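Local structure of NADP-dependent glyceraldehyde-3-phosphate dehydrogenase (Bacillus halodurans, 3PRL) at residues Gln9-Ile14 with Leu40-Ala45; Ile29-Pro34 with Ala188-Leu193; Asp82-Arg87 with Ile196-Ala201; Pro44-Glu49 with Gln213-Arg218; Val99-Lys104 with Phe162-Asn167. The protein probably catalyses the non-phosphorylating, NADP-dependent oxidation of glyceraldehyde 3-phosphate, as a member of the aldehyde dehydrogenase family. All blocks are in the same frame, centred on the assembly; numbering follows the deposited sequence.

Contact 1 (Gln9-Ile14 with Leu40-Ala45); sequences QFNANI and LGSIPA
Leu-40 O takes donors from the first two modelled residues: Gln-9 N at 2.6 Å, lying well above the carbonyl plane, and Phe-10 N in a weak, bent bond. The parallel pairing continues with Ser-42 N giving to Phe-10 O at 3.1 Å and Ala-12 N to Ser-42 O at 3.0 Å, the latter the straighter of the two (155°). Ser-42 OG donates to Asn-11 OD1; at 2.5 Å this bond is very short. Ser-42 and Asn-11 are paired on one face of the sheet, and chi1 of 54° places OG between the backbone N and the carbonyl carbon, next to Asn-11 OD1. Gly-41 has CA against Phe-10 O at 3.0 Å, where a CB would clash. Proline suits position 44, because its CD, not an N-H, meets Ala-12 O at 3.4 Å, and that carbonyl is served by Arg-28 instead. Ile-14 CG2 crosses the Pro-44 ring, 3.7 Å from CD. An alanine here would remove CG and CD and would probably leave a gap beneath Ile-14 and beside Ala-12 O. The chemistry is thus parallel strand pairing in the N-terminal four-stranded sheet, ending in hydrophobic packing once proline interrupts the run of N-H donors.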
# COMPACT_ATOMS: atom_id res chain seq x y z
N GLN D 9 -19.35 -28.21 -36.95
CA GLN D 9 -20.29 -29.03 -36.13
C GLN D 9 -20.56 -28.42 -34.74
O GLN D 9 -20.63 -29.15 -33.74
CB GLN D 9 -19.78 -30.47 -36.01
CG GLN D 9 -18.35 -30.62 -35.50
CD GLN D 9 -17.84 -32.06 -35.58
OE1 GLN D 9 -18.62 -33.01 -35.66
NE2 GLN D 9 -16.52 -32.22 -35.55
N PHE D 10 -20.70 -27.10 -34.69
CA PHE D 10 -21.02 -26.42 -33.43
C PHE D 10 -21.95 -25.23 -33.68
O PHE D 10 -21.52 -24.09 -33.82
CB PHE D 10 -19.75 -26.01 -32.66
CG PHE D 10 -20.01 -25.32 -31.34
CD1 PHE D 10 -21.03 -25.77 -30.49
CD2 PHE D 10 -19.22 -24.26 -30.93
CE1 PHE D 10 -21.26 -25.14 -29.26
CE2 PHE D 10 -19.44 -23.63 -29.71
CZ PHE D 10 -20.47 -24.07 -28.87
N ASN D 11 -23.23 -25.54 -33.76
CA ASN D 11 -24.25 -24.52 -33.82
C ASN D 11 -24.57 -24.09 -32.39
O ASN D 11 -25.38 -24.71 -31.70
CB ASN D 11 -25.46 -25.03 -34.59
CG ASN D 11 -25.12 -25.27 -36.06
OD1 ASN D 11 -24.64 -24.36 -36.75
ND2 ASN D 11 -25.35 -26.49 -36.54
N ALA D 12 -23.90 -23.01 -31.98
CA ALA D 12 -23.87 -22.56 -30.60
C ALA D 12 -25.04 -21.66 -30.23
O ALA D 12 -25.54 -20.89 -31.06
CB ALA D 12 -22.57 -21.84 -30.33
N ASN D 13 -25.47 -21.78 -28.98
CA ASN D 13 -26.45 -20.87 -28.42
C ASN D 13 -25.79 -19.81 -27.52
O ASN D 13 -24.61 -19.94 -27.14
CB ASN D 13 -27.54 -21.66 -27.68
CG ASN D 13 -28.71 -22.09 -28.60
OD1 ASN D 13 -28.61 -22.05 -29.84
ND2 ASN D 13 -29.81 -22.51 -27.98
N ILE D 14 -26.54 -18.75 -27.23
CA ILE D 14 -26.07 -17.67 -26.35
C ILE D 14 -26.71 -17.79 -24.98
O ILE D 14 -27.80 -18.35 -24.85
CB ILE D 14 -26.32 -16.24 -26.94
CG1 ILE D 14 -27.82 -15.94 -27.14
CG2 ILE D 14 -25.54 -16.04 -28.24
CD1 ILE D 14 -28.45 -15.09 -26.03
N LEU D 40 -17.56 -24.68 -39.23
CA LEU D 40 -17.32 -25.09 -37.84
C LEU D 40 -18.60 -25.07 -37.02
O LEU D 40 -18.77 -25.84 -36.08
CB LEU D 40 -16.27 -24.19 -37.19
CG LEU D 40 -14.80 -24.34 -37.61
CD1 LEU D 40 -13.98 -23.15 -37.11
CD2 LEU D 40 -14.19 -25.65 -37.10
N GLY D 41 -19.49 -24.17 -37.40
CA GLY D 41 -20.76 -24.01 -36.73
C GLY D 41 -21.27 -22.61 -36.99
O GLY D 41 -20.86 -21.96 -37.96
N SER D 42 -22.16 -22.16 -36.12
CA SER D 42 -22.78 -20.85 -36.26
C SER D 42 -23.03 -20.21 -34.90
O SER D 42 -23.01 -20.88 -33.86
CB SER D 42 -24.10 -20.98 -37.04
OG SER D 42 -24.93 -21.93 -36.42
N ILE D 43 -23.25 -18.89 -34.91
CA ILE D 43 -23.68 -18.16 -33.73
C ILE D 43 -24.98 -17.41 -34.04
O ILE D 43 -25.25 -17.11 -35.21
CB ILE D 43 -22.60 -17.17 -33.20
CG1 ILE D 43 -22.30 -16.09 -34.25
CG2 ILE D 43 -21.36 -17.93 -32.77
CD1 ILE D 43 -21.49 -14.94 -33.73
N PRO D 44 -25.80 -17.13 -33.01
CA PRO D 44 -27.02 -16.37 -33.27
C PRO D 44 -26.72 -14.90 -33.53
O PRO D 44 -25.91 -14.30 -32.81
CB PRO D 44 -27.82 -16.53 -31.97
CG PRO D 44 -27.10 -17.59 -31.17
CD PRO D 44 -25.68 -17.50 -31.59
N ALA D 45 -27.34 -14.33 -34.56
CA ALA D 45 -27.28 -12.89 -34.80
C ALA D 45 -28.43 -12.22 -34.06
O ALA D 45 -29.59 -12.38 -34.43
CB ALA D 45 -27.35 -12.58 -36.29

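Contact 2 (Ile29-Pro34 with Ala188-Leu193); sequences ISISAP and ATQGSL
Ile-31, pointing from strand 28-32 at the loop before helix 192-204, brings its CB within 4.2 Å of Leu-193 CD1, and from there the side chain divides. CG2 lies 3.5 Å from Gln-190 NE2, as the two side chains slide past each other in opposite directions. CG1, anti to the carbonyl carbon (chi1 -72°), carries CD1 onward to 3.7 Å from Leu-193 CG, where the two branched residues meet tip to tip. The same CD1 sits tightly against Thr-189 O, at 3.0 Å. Isoleucine fits because each arm touches both the loop and Leu-193 in the first turn of the helix. The loop belongs to the coenzyme-binding domain of the aldehyde dehydrogenase fold: Thr-189 is an NADP-binding residue, and Gly-191, with its positive phi, takes the N-cap position of helix 192-204. Gln-190, its chain bent at chi2 (62°), gives only a weak bond from NE2 to Ser-32 O, 3.0 Å away; the stronger partner of this amide is Glu-98 O. Two residues before Ile-31, Ile-29 CG2 reaches Thr-189 CG2 at 4.3 Å. At the helix start, Ser-192 OG donates back to Ala-188 O at 2.7 Å.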
# COMPACT_ATOMS: atom_id res chain seq x y z
N ILE D 29 -25.21 -16.73 -37.77
CA ILE D 29 -24.04 -16.36 -38.56
C ILE D 29 -23.07 -17.53 -38.53
O ILE D 29 -22.61 -17.94 -37.45
CB ILE D 29 -23.31 -15.10 -37.99
CG1 ILE D 29 -24.29 -13.95 -37.80
CG2 ILE D 29 -22.14 -14.69 -38.90
CD1 ILE D 29 -23.76 -12.83 -36.92
N SER D 30 -22.77 -18.07 -39.71
CA SER D 30 -21.90 -19.23 -39.86
C SER D 30 -20.46 -18.84 -39.67
O SER D 30 -20.04 -17.75 -40.10
CB SER D 30 -22.06 -19.86 -41.25
OG SER D 30 -23.41 -20.17 -41.54
N ILE D 31 -19.69 -19.73 -39.05
CA ILE D 31 -18.28 -19.49 -38.79
C ILE D 31 -17.44 -20.53 -39.49
O ILE D 31 -17.81 -21.71 -39.53
CB ILE D 31 -17.97 -19.45 -37.26
CG1 ILE D 31 -18.54 -18.16 -36.64
CG2 ILE D 31 -16.47 -19.58 -36.98
CD1 ILE D 31 -18.22 -17.97 -35.16
N SER D 32 -16.31 -20.11 -40.05
CA SER D 32 -15.45 -21.02 -40.81
C SER D 32 -13.99 -21.01 -40.35
O SER D 32 -13.46 -19.98 -39.91
CB SER D 32 -15.54 -20.69 -42.30
OG SER D 32 -16.81 -21.06 -42.81
N ALA D 33 -13.35 -22.17 -40.45
CA ALA D 33 -11.92 -22.27 -40.21
C ALA D 33 -11.25 -21.38 -41.26
O ALA D 33 -11.53 -21.52 -42.44
CB ALA D 33 -11.46 -23.73 -40.36
N PRO D 34 -10.39 -20.43 -40.83
CA PRO D 34 -9.67 -19.62 -41.82
C PRO D 34 -8.68 -20.43 -42.68
O PRO D 34 -8.46 -20.08 -43.83
CB PRO D 34 -8.89 -18.61 -40.97
CG PRO D 34 -9.61 -18.55 -39.70
CD PRO D 34 -10.18 -19.92 -39.46
N ALA D 188 -15.46 -11.20 -30.42
CA ALA D 188 -15.30 -11.02 -31.85
C ALA D 188 -16.06 -12.18 -32.51
O ALA D 188 -16.04 -13.32 -32.00
CB ALA D 188 -13.84 -11.06 -32.24
N THR D 189 -16.72 -11.91 -33.62
CA THR D 189 -17.52 -12.95 -34.29
C THR D 189 -16.63 -14.12 -34.71
O THR D 189 -16.99 -15.30 -34.52
CB THR D 189 -18.37 -12.39 -35.46
OG1 THR D 189 -19.46 -11.64 -34.93
CG2 THR D 189 -18.94 -13.53 -36.34
N GLN D 190 -15.47 -13.81 -35.28
CA GLN D 190 -14.46 -14.83 -35.46
C GLN D 190 -13.77 -14.99 -34.10
O GLN D 190 -12.95 -14.17 -33.70
CB GLN D 190 -13.47 -14.43 -36.57
CG GLN D 190 -12.77 -15.63 -37.24
CD GLN D 190 -13.74 -16.57 -37.94
OE1 GLN D 190 -14.64 -16.13 -38.65
NE2 GLN D 190 -13.54 -17.88 -37.75
N GLY D 191 -14.16 -16.05 -33.38
CA GLY D 191 -13.74 -16.25 -31.99
C GLY D 191 -14.95 -16.46 -31.07
O GLY D 191 -14.81 -16.92 -29.93
N SER D 192 -16.13 -16.11 -31.57
CA SER D 192 -17.35 -16.31 -30.80
C SER D 192 -17.61 -17.76 -30.34
O SER D 192 -18.15 -17.96 -29.25
CB SER D 192 -18.55 -15.77 -31.57
OG SER D 192 -18.46 -14.36 -31.70
N LEU D 193 -17.25 -18.76 -31.15
CA LEU D 193 -17.43 -20.16 -30.69
C LEU D 193 -16.54 -20.52 -29.50
O LEU D 193 -17.01 -21.17 -28.55
CB LEU D 193 -17.22 -21.19 -31.81
CG LEU D 193 -17.90 -21.09 -33.17
CD1 LEU D 193 -17.23 -22.10 -34.09
CD2 LEU D 193 -19.42 -21.34 -33.10

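Contact 3 (Asp82-Arg87 with Ile196-Ala201); sequences DLLEER and IKMVEA
Leu-83, Leu-84 and Arg-87, from helix 70-86 and its C-terminal end, pack on Ala-201 of helix 192-204, and Leu-84 alone also meets Met-198; helix 192-204 is the connecting helix of a beta-alpha-beta crossover between the parallel strands 182-186 and 212-214 of the coenzyme-binding domain. The two helix segments run at 129° to each other, and their axes come within 9.5 Å. Ala-201 is the pivot: with a methyl as its whole side chain it lets the backbones come close, and its CA is 5.9 Å from that of Leu-83. Leu-84 reaches over with CD2, which lies 3.6 Å from Ala-201 CB and 4.0 Å from Met-198 CG. Its other contacts, with Val-110, Thr-113 and Ile-117 of helix 103-124, make this leucine a bridge between three helices. Met-198 continues the apolar layer: while CG meets Leu-84 CD2, the long, flexible thioether lies against helix 167-178. Met-198 O, near Leu-84 CD2, is taken as an acceptor by Trp-80 NE1. On the more polar side Arg-87, extended from CG to NE, reaches across to helix 192-204; its NH1 passes 3.7 Å from Ala-201 CA and forms a salt bridge with Asp-204. Glu-200 belongs to another pair, a weak salt bridge with Lys-197 one turn back, and its carboxylate does not contact the guanidinium. Leu-83 closes the contact from beside Ala-201: Leu-83 CB is 4.1 Å from Ala-201 CB, and Leu-83 CD1 rests 3.3 Å from Ala-201 O.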
# COMPACT_ATOMS: atom_id res chain seq x y z
N ASP D 82 -10.74 -24.24 -12.99
CA ASP D 82 -10.58 -25.70 -12.97
C ASP D 82 -11.20 -26.36 -14.19
O ASP D 82 -10.56 -27.17 -14.86
CB ASP D 82 -11.16 -26.31 -11.68
CG ASP D 82 -10.57 -25.71 -10.41
OD1 ASP D 82 -9.63 -24.89 -10.48
OD2 ASP D 82 -11.05 -26.06 -9.32
N LEU D 83 -12.45 -26.01 -14.48
CA LEU D 83 -13.16 -26.57 -15.63
C LEU D 83 -12.50 -26.21 -16.96
O LEU D 83 -12.52 -27.01 -17.87
CB LEU D 83 -14.65 -26.17 -15.64
CG LEU D 83 -15.58 -26.53 -14.47
CD1 LEU D 83 -17.05 -26.34 -14.88
CD2 LEU D 83 -15.36 -27.94 -13.91
N LEU D 84 -11.94 -25.00 -17.07
CA LEU D 84 -11.24 -24.65 -18.32
C LEU D 84 -10.00 -25.53 -18.51
O LEU D 84 -9.82 -26.15 -19.55
CB LEU D 84 -10.89 -23.14 -18.38
CG LEU D 84 -12.03 -22.10 -18.43
CD1 LEU D 84 -11.53 -20.65 -18.25
CD2 LEU D 84 -12.88 -22.18 -19.67
N GLU D 85 -9.17 -25.61 -17.48
CA GLU D 85 -7.97 -26.46 -17.46
C GLU D 85 -8.30 -27.91 -17.83
O GLU D 85 -7.62 -28.52 -18.66
CB GLU D 85 -7.39 -26.39 -16.06
CG GLU D 85 -6.13 -27.17 -15.80
CD GLU D 85 -5.53 -26.74 -14.48
OE1 GLU D 85 -5.75 -27.45 -13.48
OE2 GLU D 85 -4.90 -25.67 -14.44
N GLU D 86 -9.34 -28.44 -17.18
CA GLU D 86 -9.93 -29.73 -17.51
C GLU D 86 -10.26 -29.86 -19.00
O GLU D 86 -10.05 -30.93 -19.59
CB GLU D 86 -11.19 -29.94 -16.66
CG GLU D 86 -11.92 -31.25 -16.89
CD GLU D 86 -13.06 -31.48 -15.91
OE1 GLU D 86 -12.87 -31.27 -14.69
OE2 GLU D 86 -14.15 -31.90 -16.37
N ARG D 87 -10.77 -28.79 -19.61
CA ARG D 87 -11.15 -28.82 -21.03
C ARG D 87 -10.08 -28.19 -21.93
O ARG D 87 -10.38 -27.66 -23.01
CB ARG D 87 -12.52 -28.16 -21.24
CG ARG D 87 -13.64 -28.90 -20.51
CD ARG D 87 -14.90 -28.07 -20.32
NE ARG D 87 -15.85 -28.74 -19.42
CZ ARG D 87 -17.06 -28.29 -19.11
NH1 ARG D 87 -17.51 -27.15 -19.63
NH2 ARG D 87 -17.83 -28.98 -18.28
N ILE D 196 -17.82 -18.79 -26.51
CA ILE D 196 -19.05 -19.40 -25.99
C ILE D 196 -18.68 -20.62 -25.14
O ILE D 196 -19.13 -20.73 -24.00
CB ILE D 196 -20.12 -19.70 -27.09
CG1 ILE D 196 -20.66 -18.40 -27.72
CG2 ILE D 196 -21.29 -20.45 -26.51
CD1 ILE D 196 -21.39 -18.63 -29.08
N LYS D 197 -17.81 -21.48 -25.67
CA LYS D 197 -17.29 -22.63 -24.93
C LYS D 197 -16.61 -22.21 -23.63
O LYS D 197 -16.75 -22.88 -22.62
CB LYS D 197 -16.32 -23.48 -25.77
CG LYS D 197 -16.98 -24.39 -26.79
CD LYS D 197 -17.73 -25.53 -26.12
CE LYS D 197 -18.57 -26.31 -27.11
NZ LYS D 197 -19.54 -27.17 -26.38
N MET D 198 -15.89 -21.10 -23.65
CA MET D 198 -15.33 -20.56 -22.41
C MET D 198 -16.43 -20.25 -21.40
O MET D 198 -16.31 -20.62 -20.21
CB MET D 198 -14.47 -19.33 -22.66
CG MET D 198 -13.96 -18.68 -21.38
SD MET D 198 -13.43 -17.00 -21.64
CE MET D 198 -15.00 -16.20 -22.01
N VAL D 199 -17.48 -19.57 -21.86
CA VAL D 199 -18.60 -19.15 -20.99
C VAL D 199 -19.38 -20.33 -20.45
O VAL D 199 -19.84 -20.31 -19.30
CB VAL D 199 -19.53 -18.14 -21.68
CG1 VAL D 199 -20.92 -18.08 -21.01
CG2 VAL D 199 -18.90 -16.77 -21.68
N GLU D 200 -19.54 -21.35 -21.28
CA GLU D 200 -20.16 -22.60 -20.88
C GLU D 200 -19.56 -23.18 -19.60
O GLU D 200 -20.29 -23.60 -18.69
CB GLU D 200 -20.02 -23.62 -22.00
CG GLU D 200 -21.02 -23.45 -23.12
CD GLU D 200 -21.08 -24.65 -24.04
OE1 GLU D 200 -20.95 -25.80 -23.55
OE2 GLU D 200 -21.26 -24.44 -25.25
N ALA D 201 -18.23 -23.22 -19.55
CA ALA D 201 -17.49 -23.67 -18.37
C ALA D 201 -17.82 -22.84 -17.14
O ALA D 201 -17.84 -23.37 -16.04
CB ALA D 201 -15.98 -23.67 -18.65

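Contact 4 (Pro44-Glu49 with Gln213-Arg218); sequences PALSQE and QVVTGR
Thr-216 and Pro-44 meet with their side chains obliquely across one another, and Thr-216 turns its hydroxyl, not its methyl, to the partner. OG1 stands between its own backbone N and carbonyl carbon (chi1 55°), which aims it at Pro-44 O, 2.7 Å away. The donor lies in the carbonyl plane at a C=O...donor angle of 146°. A threonine suits this place because the hydroxyl supplies the donor, and OG1 also lies 3.5 Å from Pro-44 CD. The Thr-216 carbonyl is used in return: Leu-46 N donates to Thr-216 O at 3.0 Å, a moderately bent bond. Leu-46 places CB and CG in front of that oxygen, CB 3.0 Å from Thr-216 O, and its CD1 runs on to Val-215 CG1 at 4.4 Å. At the far end Gly-217 lets the chains approach, its CA 3.9 Å from Ala-45 CA. The contact fastens the end of strand 39-44 of the N-terminal sheet to the loop after strand 212-214, beside NADP-binding Lys-186 and Gly-219. Two bonds therefore reconcile a pair of acceptors, Pro-44 O and Thr-216 O, which lie 3.3 Å apart, each with its own donor, whereas the buried Thr-216 N finds no partner in the model.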
# COMPACT_ATOMS: atom_id res chain seq x y z
N PRO D 44 -25.80 -17.13 -33.01
CA PRO D 44 -27.02 -16.37 -33.27
C PRO D 44 -26.72 -14.90 -33.53
O PRO D 44 -25.91 -14.30 -32.81
CB PRO D 44 -27.82 -16.53 -31.97
CG PRO D 44 -27.10 -17.59 -31.17
CD PRO D 44 -25.68 -17.50 -31.59
N ALA D 45 -27.34 -14.33 -34.56
CA ALA D 45 -27.28 -12.89 -34.80
C ALA D 45 -28.43 -12.22 -34.06
O ALA D 45 -29.59 -12.38 -34.43
CB ALA D 45 -27.35 -12.58 -36.29
N LEU D 46 -28.11 -11.47 -33.00
CA LEU D 46 -29.12 -10.94 -32.08
C LEU D 46 -29.66 -9.59 -32.51
O LEU D 46 -29.02 -8.87 -33.29
CB LEU D 46 -28.57 -10.84 -30.64
CG LEU D 46 -28.47 -12.10 -29.77
CD1 LEU D 46 -28.03 -11.75 -28.34
CD2 LEU D 46 -29.79 -12.89 -29.73
N SER D 47 -30.85 -9.28 -32.00
CA SER D 47 -31.59 -8.05 -32.30
C SER D 47 -31.40 -6.98 -31.22
O SER D 47 -30.77 -7.24 -30.19
CB SER D 47 -33.09 -8.36 -32.47
OG SER D 47 -33.65 -8.90 -31.28
N GLN D 48 -31.94 -5.79 -31.46
CA GLN D 48 -31.85 -4.68 -30.50
C GLN D 48 -32.53 -4.98 -29.16
O GLN D 48 -32.03 -4.55 -28.11
CB GLN D 48 -32.38 -3.37 -31.12
CG GLN D 48 -31.34 -2.63 -31.97
CD GLN D 48 -31.88 -1.40 -32.68
OE1 GLN D 48 -32.84 -1.48 -33.46
NE2 GLN D 48 -31.26 -0.25 -32.41
N GLU D 49 -33.63 -5.73 -29.20
CA GLU D 49 -34.37 -6.10 -27.99
C GLU D 49 -33.60 -7.12 -27.16
O GLU D 49 -33.27 -6.85 -26.01
CB GLU D 49 -35.76 -6.67 -28.32
CG GLU D 49 -36.72 -5.68 -28.90
CD GLU D 49 -36.20 -5.06 -30.18
OE1 GLU D 49 -36.15 -5.77 -31.22
OE2 GLU D 49 -35.83 -3.87 -30.14
N GLN D 213 -23.88 -12.55 -19.35
CA GLN D 213 -24.72 -12.65 -20.54
C GLN D 213 -23.81 -12.60 -21.77
O GLN D 213 -22.84 -11.83 -21.80
CB GLN D 213 -25.72 -11.49 -20.59
CG GLN D 213 -26.40 -11.20 -19.24
CD GLN D 213 -27.56 -12.13 -18.94
OE1 GLN D 213 -27.44 -13.36 -19.00
NE2 GLN D 213 -28.71 -11.53 -18.61
N VAL D 214 -24.10 -13.44 -22.76
CA VAL D 214 -23.34 -13.42 -24.03
C VAL D 214 -24.18 -12.77 -25.11
O VAL D 214 -25.31 -13.18 -25.37
CB VAL D 214 -22.90 -14.83 -24.51
CG1 VAL D 214 -21.98 -14.72 -25.74
CG2 VAL D 214 -22.22 -15.60 -23.38
N VAL D 215 -23.65 -11.71 -25.71
CA VAL D 215 -24.34 -11.07 -26.82
C VAL D 215 -23.55 -11.33 -28.07
O VAL D 215 -22.38 -11.02 -28.14
CB VAL D 215 -24.60 -9.55 -26.58
CG1 VAL D 215 -25.69 -9.36 -25.51
CG2 VAL D 215 -23.31 -8.80 -26.20
N THR D 216 -24.20 -11.93 -29.07
CA THR D 216 -23.58 -12.12 -30.36
C THR D 216 -24.47 -11.51 -31.43
O THR D 216 -25.68 -11.42 -31.29
CB THR D 216 -23.30 -13.61 -30.68
OG1 THR D 216 -24.51 -14.37 -30.55
CG2 THR D 216 -22.23 -14.18 -29.74
N GLY D 217 -23.84 -11.08 -32.51
CA GLY D 217 -24.55 -10.38 -33.55
C GLY D 217 -23.55 -9.80 -34.50
O GLY D 217 -22.37 -9.69 -34.18
N ARG D 218 -24.04 -9.43 -35.68
CA ARG D 218 -23.20 -8.96 -36.77
C ARG D 218 -22.07 -8.02 -36.30
O ARG D 218 -20.90 -8.40 -36.28
CB ARG D 218 -24.08 -8.34 -37.86
CG ARG D 218 -25.26 -9.25 -38.24
CD ARG D 218 -25.43 -9.36 -39.75
NE ARG D 218 -24.20 -9.80 -40.41
CZ ARG D 218 -24.04 -10.94 -41.07
NH1 ARG D 218 -22.87 -11.23 -41.62
NH2 ARG D 218 -25.05 -11.79 -41.20

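Contact 5 (Val99-Lys104 with Phe162-Asn167); sequences VAKPKK and FNYPVN
Val-99 and Phe-162 mark the closest approach of the two backbones, with CA atoms 6.3 Å apart. Residues 99-104 leave helix 88-98, turn through Ala-100 in a left-handed conformation and enter helix 103-124 after the N-cap Pro-102; residues 162-167 are the loop between strand 144-159 and helix 167-178. Val-99 lays CG1 3.4 Å from Phe-162 O and 4.2 Å from Pro-165 CG, a branched wedge. The Lys-101 chain, bent at chi3 (-63°), brings NZ to Asn-163 O at 2.9 Å, in the carbonyl plane, and over one face of the Tyr-164 ring, offset toward its rim near CD1, 3.9 Å from the centroid and 27° off the normal, a cation-pi contact. Glu-109 salt-bridges the same ammonium, and Tyr-288 adds a second cation-pi partner. Tyr-164 is anchored at its hydroxyl by Arg-292. A methionine in place of Lys-101 would probably leave Asn-163 O without this donor and the carboxylate of Glu-109 without its countercharge. Phe-162 is an NADP-binding residue, and Asn-163 matches the asparagine that in other aldehyde dehydrogenases helps form the oxyanion hole, so the lysine probably steadies the loop on which coenzyme and catalytic sites meet.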
# COMPACT_ATOMS: atom_id res chain seq x y z
N VAL D 99 -9.66 -19.49 -35.15
CA VAL D 99 -8.84 -18.32 -35.39
C VAL D 99 -7.48 -18.68 -36.01
O VAL D 99 -6.60 -17.83 -36.16
CB VAL D 99 -8.75 -17.42 -34.12
CG1 VAL D 99 -10.15 -17.06 -33.63
CG2 VAL D 99 -7.95 -18.10 -33.00
N ALA D 100 -7.34 -19.96 -36.40
CA ALA D 100 -6.14 -20.48 -37.06
C ALA D 100 -4.84 -20.30 -36.24
O ALA D 100 -3.79 -19.94 -36.78
CB ALA D 100 -6.00 -19.92 -38.48
N LYS D 101 -4.93 -20.59 -34.95
CA LYS D 101 -3.79 -20.47 -34.04
C LYS D 101 -3.05 -21.81 -33.93
O LYS D 101 -3.69 -22.83 -33.72
CB LYS D 101 -4.28 -20.02 -32.67
CG LYS D 101 -3.23 -19.93 -31.57
CD LYS D 101 -3.78 -19.16 -30.37
CE LYS D 101 -4.12 -17.70 -30.73
NZ LYS D 101 -4.03 -16.78 -29.57
N PRO D 102 -1.71 -21.82 -34.05
CA PRO D 102 -0.94 -23.06 -33.90
C PRO D 102 -1.41 -23.91 -32.69
O PRO D 102 -1.63 -23.37 -31.61
CB PRO D 102 0.50 -22.57 -33.68
CG PRO D 102 0.54 -21.18 -34.22
CD PRO D 102 -0.85 -20.62 -34.17
N LYS D 103 -1.56 -25.22 -32.90
CA LYS D 103 -2.22 -26.15 -31.95
C LYS D 103 -1.82 -26.04 -30.48
O LYS D 103 -2.68 -25.88 -29.61
CB LYS D 103 -2.00 -27.60 -32.41
CG LYS D 103 -2.55 -28.67 -31.47
CD LYS D 103 -2.00 -30.04 -31.84
CE LYS D 103 -3.06 -30.92 -32.49
NZ LYS D 103 -3.88 -31.58 -31.43
N LYS D 104 -0.52 -26.15 -30.20
CA LYS D 104 -0.05 -26.16 -28.82
C LYS D 104 -0.20 -24.77 -28.19
O LYS D 104 -0.46 -24.65 -26.99
CB LYS D 104 1.39 -26.66 -28.74
CG LYS D 104 1.54 -28.15 -29.11
CD LYS D 104 2.96 -28.65 -28.86
CE LYS D 104 3.13 -29.14 -27.43
NZ LYS D 104 2.54 -30.50 -27.28
N PHE D 162 -10.32 -11.47 -31.94
CA PHE D 162 -10.10 -12.82 -32.49
C PHE D 162 -8.72 -13.35 -32.08
O PHE D 162 -8.51 -14.56 -31.98
CB PHE D 162 -10.26 -12.82 -34.03
CG PHE D 162 -9.04 -12.34 -34.77
CD1 PHE D 162 -7.96 -13.19 -35.01
CD2 PHE D 162 -8.97 -11.02 -35.24
CE1 PHE D 162 -6.81 -12.75 -35.69
CE2 PHE D 162 -7.83 -10.56 -35.92
CZ PHE D 162 -6.74 -11.44 -36.14
N ASN D 163 -7.79 -12.40 -31.96
CA ASN D 163 -6.47 -12.46 -31.33
C ASN D 163 -6.36 -13.59 -30.31
O ASN D 163 -5.63 -14.57 -30.49
CB ASN D 163 -6.32 -11.11 -30.56
CG ASN D 163 -5.03 -10.36 -30.86
OD1 ASN D 163 -4.75 -9.34 -30.20
ND2 ASN D 163 -4.27 -10.79 -31.85
N TYR D 164 -7.08 -13.40 -29.21
CA TYR D 164 -7.03 -14.26 -28.04
C TYR D 164 -8.47 -14.33 -27.54
O TYR D 164 -8.88 -13.53 -26.73
CB TYR D 164 -6.13 -13.65 -26.96
CG TYR D 164 -4.65 -13.54 -27.32
CD1 TYR D 164 -3.73 -14.48 -26.86
CD2 TYR D 164 -4.18 -12.48 -28.09
CE1 TYR D 164 -2.37 -14.38 -27.18
CE2 TYR D 164 -2.81 -12.36 -28.42
CZ TYR D 164 -1.92 -13.33 -27.96
OH TYR D 164 -0.57 -13.24 -28.27
N PRO D 165 -9.25 -15.28 -28.06
CA PRO D 165 -10.69 -15.28 -27.82
C PRO D 165 -11.13 -15.99 -26.52
O PRO D 165 -12.32 -16.03 -26.21
CB PRO D 165 -11.22 -16.00 -29.05
CG PRO D 165 -10.15 -16.97 -29.39
CD PRO D 165 -8.84 -16.35 -29.00
N VAL D 166 -10.18 -16.56 -25.79
CA VAL D 166 -10.45 -17.09 -24.46
C VAL D 166 -9.68 -16.20 -23.49
O VAL D 166 -10.27 -15.57 -22.61
CB VAL D 166 -10.10 -18.63 -24.38
CG1 VAL D 166 -10.24 -19.18 -22.99
CG2 VAL D 166 -11.04 -19.41 -25.29
N ASN D 167 -8.38 -16.07 -23.73
CA ASN D 167 -7.50 -15.25 -22.89
C ASN D 167 -7.93 -13.79 -22.68
O ASN D 167 -8.04 -13.34 -21.54
CB ASN D 167 -6.07 -15.32 -23.45
CG ASN D 167 -5.04 -14.86 -22.46
OD1 ASN D 167 -4.90 -13.66 -22.19
ND2 ASN D 167 -4.30 -15.81 -21.89

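Overall arrangement
From the N terminus, contact 1 closes the first and shortest loop, pairing strands 10-16 and 39-44. Contact 2 opens inside that loop, at 29-34, and closes far on at 188-193, so the two cross. Contact 4 starts where contact 1 ends, sharing Pro-44 and Ala-45, and runs to 213-218, crossing contact 2. Contact 3 lies nested within contact 4 and also crosses contact 2; both of these use helix 192-204. Contact 5, between 99-104 and 162-167, is nested inside contacts 2, 3 and 4. Together, contacts 2 and 4 fix the N-terminal sheet to the coenzyme-binding domain, while contacts 3 and 5 tie the intervening helices to it.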